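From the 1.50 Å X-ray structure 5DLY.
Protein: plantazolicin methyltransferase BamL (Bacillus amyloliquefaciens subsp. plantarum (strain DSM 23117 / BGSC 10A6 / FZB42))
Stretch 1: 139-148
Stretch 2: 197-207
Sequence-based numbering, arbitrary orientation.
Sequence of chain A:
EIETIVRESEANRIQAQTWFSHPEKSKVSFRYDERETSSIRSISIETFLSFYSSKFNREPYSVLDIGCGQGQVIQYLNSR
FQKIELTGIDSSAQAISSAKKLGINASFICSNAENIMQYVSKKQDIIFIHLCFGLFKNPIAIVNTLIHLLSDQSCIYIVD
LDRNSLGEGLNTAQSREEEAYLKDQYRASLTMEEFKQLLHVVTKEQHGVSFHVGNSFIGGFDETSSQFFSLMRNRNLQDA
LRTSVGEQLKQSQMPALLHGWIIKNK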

# COMPACT_ATOMS: atom_id res chain seq x y z
N PRO A 139 6.62 -0.94 12.05
CA PRO A 139 5.72 -0.10 11.24
C PRO A 139 5.58 1.34 11.71
O PRO A 139 5.48 2.25 10.88
N ILE A 140 5.57 1.59 13.03
CA ILE A 140 5.44 2.96 13.53
C ILE A 140 6.69 3.79 13.18
O ILE A 140 6.56 4.93 12.73
N ALA A 141 7.87 3.20 13.35
CA ALA A 141 9.13 3.86 12.98
C ALA A 141 9.14 4.20 11.49
O ALA A 141 9.55 5.30 11.11
N ILE A 142 8.68 3.28 10.66
CA ILE A 142 8.69 3.53 9.22
C ILE A 142 7.76 4.69 8.88
O ILE A 142 8.14 5.59 8.13
N VAL A 143 6.55 4.68 9.44
CA VAL A 143 5.61 5.77 9.18
C VAL A 143 6.13 7.13 9.66
O VAL A 143 6.01 8.12 8.94
N ASN A 144 6.69 7.19 10.87
CA ASN A 144 7.29 8.45 11.38
C ASN A 144 8.36 8.97 10.41
O ASN A 144 8.41 10.15 10.09
N THR A 145 9.21 8.07 9.94
CA THR A 145 10.23 8.42 8.96
C THR A 145 9.63 8.93 7.65
O THR A 145 10.08 9.96 7.11
N LEU A 146 8.62 8.24 7.13
CA LEU A 146 7.98 8.65 5.89
C LEU A 146 7.31 10.02 5.98
O LEU A 146 7.32 10.79 5.03
N ILE A 147 6.76 10.34 7.15
CA ILE A 147 6.18 11.67 7.35
C ILE A 147 7.22 12.78 7.15
O ILE A 147 6.89 13.84 6.60
N HIS A 148 8.47 12.54 7.53
CA HIS A 148 9.56 13.52 7.28
C HIS A 148 9.79 13.81 5.81
O HIS A 148 10.31 14.88 5.47
N GLN A 197 -5.87 3.88 15.57
CA GLN A 197 -5.05 4.33 16.69
C GLN A 197 -3.64 4.69 16.24
O GLN A 197 -3.09 5.72 16.64
N LEU A 198 -3.05 3.84 15.39
CA LEU A 198 -1.71 4.09 14.87
C LEU A 198 -1.64 5.40 14.07
O LEU A 198 -0.72 6.20 14.29
N LEU A 199 -2.59 5.63 13.17
CA LEU A 199 -2.58 6.84 12.33
C LEU A 199 -2.89 8.10 13.13
O LEU A 199 -2.39 9.17 12.81
N HIS A 200 -3.69 7.95 14.19
CA HIS A 200 -3.90 9.04 15.13
C HIS A 200 -2.60 9.44 15.82
O HIS A 200 -2.24 10.61 15.86
N VAL A 201 -1.90 8.45 16.35
CA VAL A 201 -0.69 8.66 17.13
C VAL A 201 0.44 9.31 16.31
O VAL A 201 1.11 10.23 16.79
N VAL A 202 0.61 8.87 15.07
CA VAL A 202 1.69 9.38 14.23
C VAL A 202 1.39 10.74 13.59
O VAL A 202 2.29 11.38 13.05
N THR A 203 0.13 11.18 13.65
CA THR A 203 -0.25 12.47 13.07
C THR A 203 -0.61 13.56 14.09
O THR A 203 -0.55 14.73 13.76
N LYS A 204 -0.98 13.16 15.30
CA LYS A 204 -1.53 14.12 16.28
C LYS A 204 -0.58 15.26 16.69
O LYS A 204 -1.04 16.34 17.07
N GLU A 205 0.73 15.03 16.60
CA GLU A 205 1.74 16.04 16.94
C GLU A 205 2.38 16.70 15.71
O GLU A 205 3.34 17.46 15.84
N GLN A 206 1.85 16.39 14.53
CA GLN A 206 2.40 16.89 13.27
C GLN A 206 1.49 17.95 12.65
O GLN A 206 0.43 17.62 12.12
N HIS A 207 1.91 19.21 12.72
CA HIS A 207 1.10 20.33 12.25
C HIS A 207 0.79 20.26 10.76
O HIS A 207 1.69 20.05 9.94

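A helix in each stretch meets the other at 44°, their axes 10.3 Å apart at closest approach, and the contact is built around one bump and one hollow; a turn after the second helix adds one more contact. The bump is Val202. Its CA-to-CB bond points toward the first helix, and its side chain, in the m rotamer, sits as a knob in a hole lined by Ile140, Val143, Asn144 and Ile147, residues at positions i, i+3, i+4 and i+7, and so gathered along one side of a helix. Valine suits the place: its two methyls branch directly from CB, giving a short, broad knob that reaches different walls at once. CG2 of Val202 lies 3.7 Å from CG1 of Val143 (t) and 4.1 Å from CD1 of Ile147, while CG1 of Val202 packs 4.0 Å from CG2 of Ile140.

The fourth wall is polar. Asn144 leaves its helix sideways, but its m rotamer brings the amide nearer, with ND2 3.5 Å from CG1 of Val202; this is packing against a methyl, at the partly exposed margin of the contact.

Ile147 (m, t) points toward the second stretch and extends far enough for CD1 to lie 3.4 Å from the carbonyl O of Val202, so it covers backbone as well as side chain. After Val202, the second stretch bends through a type I turn from Thr203 to Gln206. Gln206 (m, m) then points back, placing OE1 4.2 Å from CG2 of Ile147; a long, flexible polar residue suits this partly exposed position.

One helical turn before the knob, Leu198 (t, t) also points toward the first helix, a buried, wholly apolar side chain long enough to reach Ile140 (m, t), itself apolar and branched. CD1 of Leu198 meets CG1 of Ile140 at 3.9 Å, so Ile140 touches both Leu198 and Val202. No hydrogen bond crosses between the stretches: complementary shape dominates this modest contact, which buries 369 Å² in all.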

# COMPACT_ATOMS: atom_id res chain seq x y z
CB PRO A 139 4.39 -0.85 11.30
CG PRO A 139 4.46 -1.69 12.52
CD PRO A 139 5.90 -2.09 12.64
CB ILE A 140 5.15 3.00 15.05
CG1 ILE A 140 3.91 2.16 15.38
CG2 ILE A 140 4.98 4.43 15.53
CD1 ILE A 140 3.62 2.00 16.86
CB ALA A 141 10.32 2.98 13.33
CB ILE A 142 8.34 2.27 8.41
CG1 ILE A 142 9.54 1.32 8.43
CG2 ILE A 142 7.96 2.62 6.97
CD1 ILE A 142 9.24 -0.10 8.02
CB VAL A 143 4.20 5.48 9.74
CG1 VAL A 143 3.30 6.69 9.55
CG2 VAL A 143 3.60 4.27 9.04
CB ASN A 144 7.93 8.25 12.75
CG ASN A 144 6.92 8.04 13.88
OD1 ASN A 144 7.24 7.42 14.90
ND2 ASN A 144 5.71 8.55 13.71
CB THR A 145 11.15 7.21 8.71
OG1 THR A 145 11.89 6.95 9.90
CG2 THR A 145 12.11 7.48 7.56
CB LEU A 146 7.01 7.58 5.40
CG LEU A 146 7.68 6.26 4.98
CD1 LEU A 146 6.63 5.19 4.72
CD2 LEU A 146 8.59 6.41 3.77
CB ILE A 147 5.44 11.74 8.70
CG1 ILE A 147 4.18 10.88 8.61
CG2 ILE A 147 5.02 13.17 9.02
CD1 ILE A 147 3.44 10.67 9.91
CB HIS A 148 10.90 13.05 7.86
CG HIS A 148 10.85 12.68 9.30
ND1 HIS A 148 10.22 13.46 10.25
CD2 HIS A 148 11.38 11.63 9.97
CE1 HIS A 148 10.35 12.89 11.44
NE2 HIS A 148 11.04 11.77 11.29
CB GLN A 197 -5.01 3.29 17.81
CG GLN A 197 -4.45 3.81 19.13
CD GLN A 197 -5.12 5.10 19.60
OE1 GLN A 197 -6.34 5.20 19.67
NE2 GLN A 197 -4.30 6.09 19.94
CB LEU A 198 -1.23 2.90 14.00
CG LEU A 198 0.27 2.82 13.65
CD1 LEU A 198 0.67 1.37 13.42
CD2 LEU A 198 0.63 3.68 12.44
CB LEU A 199 -3.52 6.70 11.11
CG LEU A 199 -3.10 5.73 9.99
CD1 LEU A 199 -3.72 6.14 8.67
CD2 LEU A 199 -1.59 5.57 9.83
CB HIS A 200 -4.95 8.65 16.16
CG HIS A 200 -5.06 9.61 17.30
ND1 HIS A 200 -5.40 10.94 17.12
CD2 HIS A 200 -4.89 9.44 18.63
CE1 HIS A 200 -5.42 11.54 18.30
NE2 HIS A 200 -5.11 10.66 19.23
CB VAL A 201 -0.25 7.36 17.84
CG1 VAL A 201 1.16 7.46 18.38
CG2 VAL A 201 -1.23 7.06 18.97
CB VAL A 202 2.14 8.36 13.14
CG1 VAL A 202 2.54 7.03 13.77
CG2 VAL A 202 1.05 8.17 12.09
CB THR A 203 -1.41 12.37 12.06
OG1 THR A 203 -2.60 11.88 12.71
CG2 THR A 203 -1.05 11.48 10.88
CB LYS A 204 -2.10 13.40 17.51
CG LYS A 204 -1.07 12.72 18.39
CD LYS A 204 -1.73 11.81 19.41
CE LYS A 204 -0.73 11.31 20.43
NZ LYS A 204 -0.35 12.37 21.41
CB GLU A 205 2.82 15.45 17.85
CG GLU A 205 2.35 15.17 19.27
CD GLU A 205 3.46 14.66 20.18
OE1 GLU A 205 4.65 14.78 19.83
OE2 GLU A 205 3.12 14.15 21.27
CB GLN A 206 2.62 15.72 12.30
CG GLN A 206 3.55 14.64 12.82
CD GLN A 206 4.98 15.13 13.00
OE1 GLN A 206 5.49 15.88 12.17
NE2 GLN A 206 5.63 14.69 14.07
CB HIS A 207 1.80 21.66 12.57
CG HIS A 207 1.89 21.95 14.04
ND1 HIS A 207 2.73 21.26 14.89
CD2 HIS A 207 1.27 22.88 14.80
CE1 HIS A 207 2.60 21.73 16.11
NE2 HIS A 207 1.72 22.72 16.09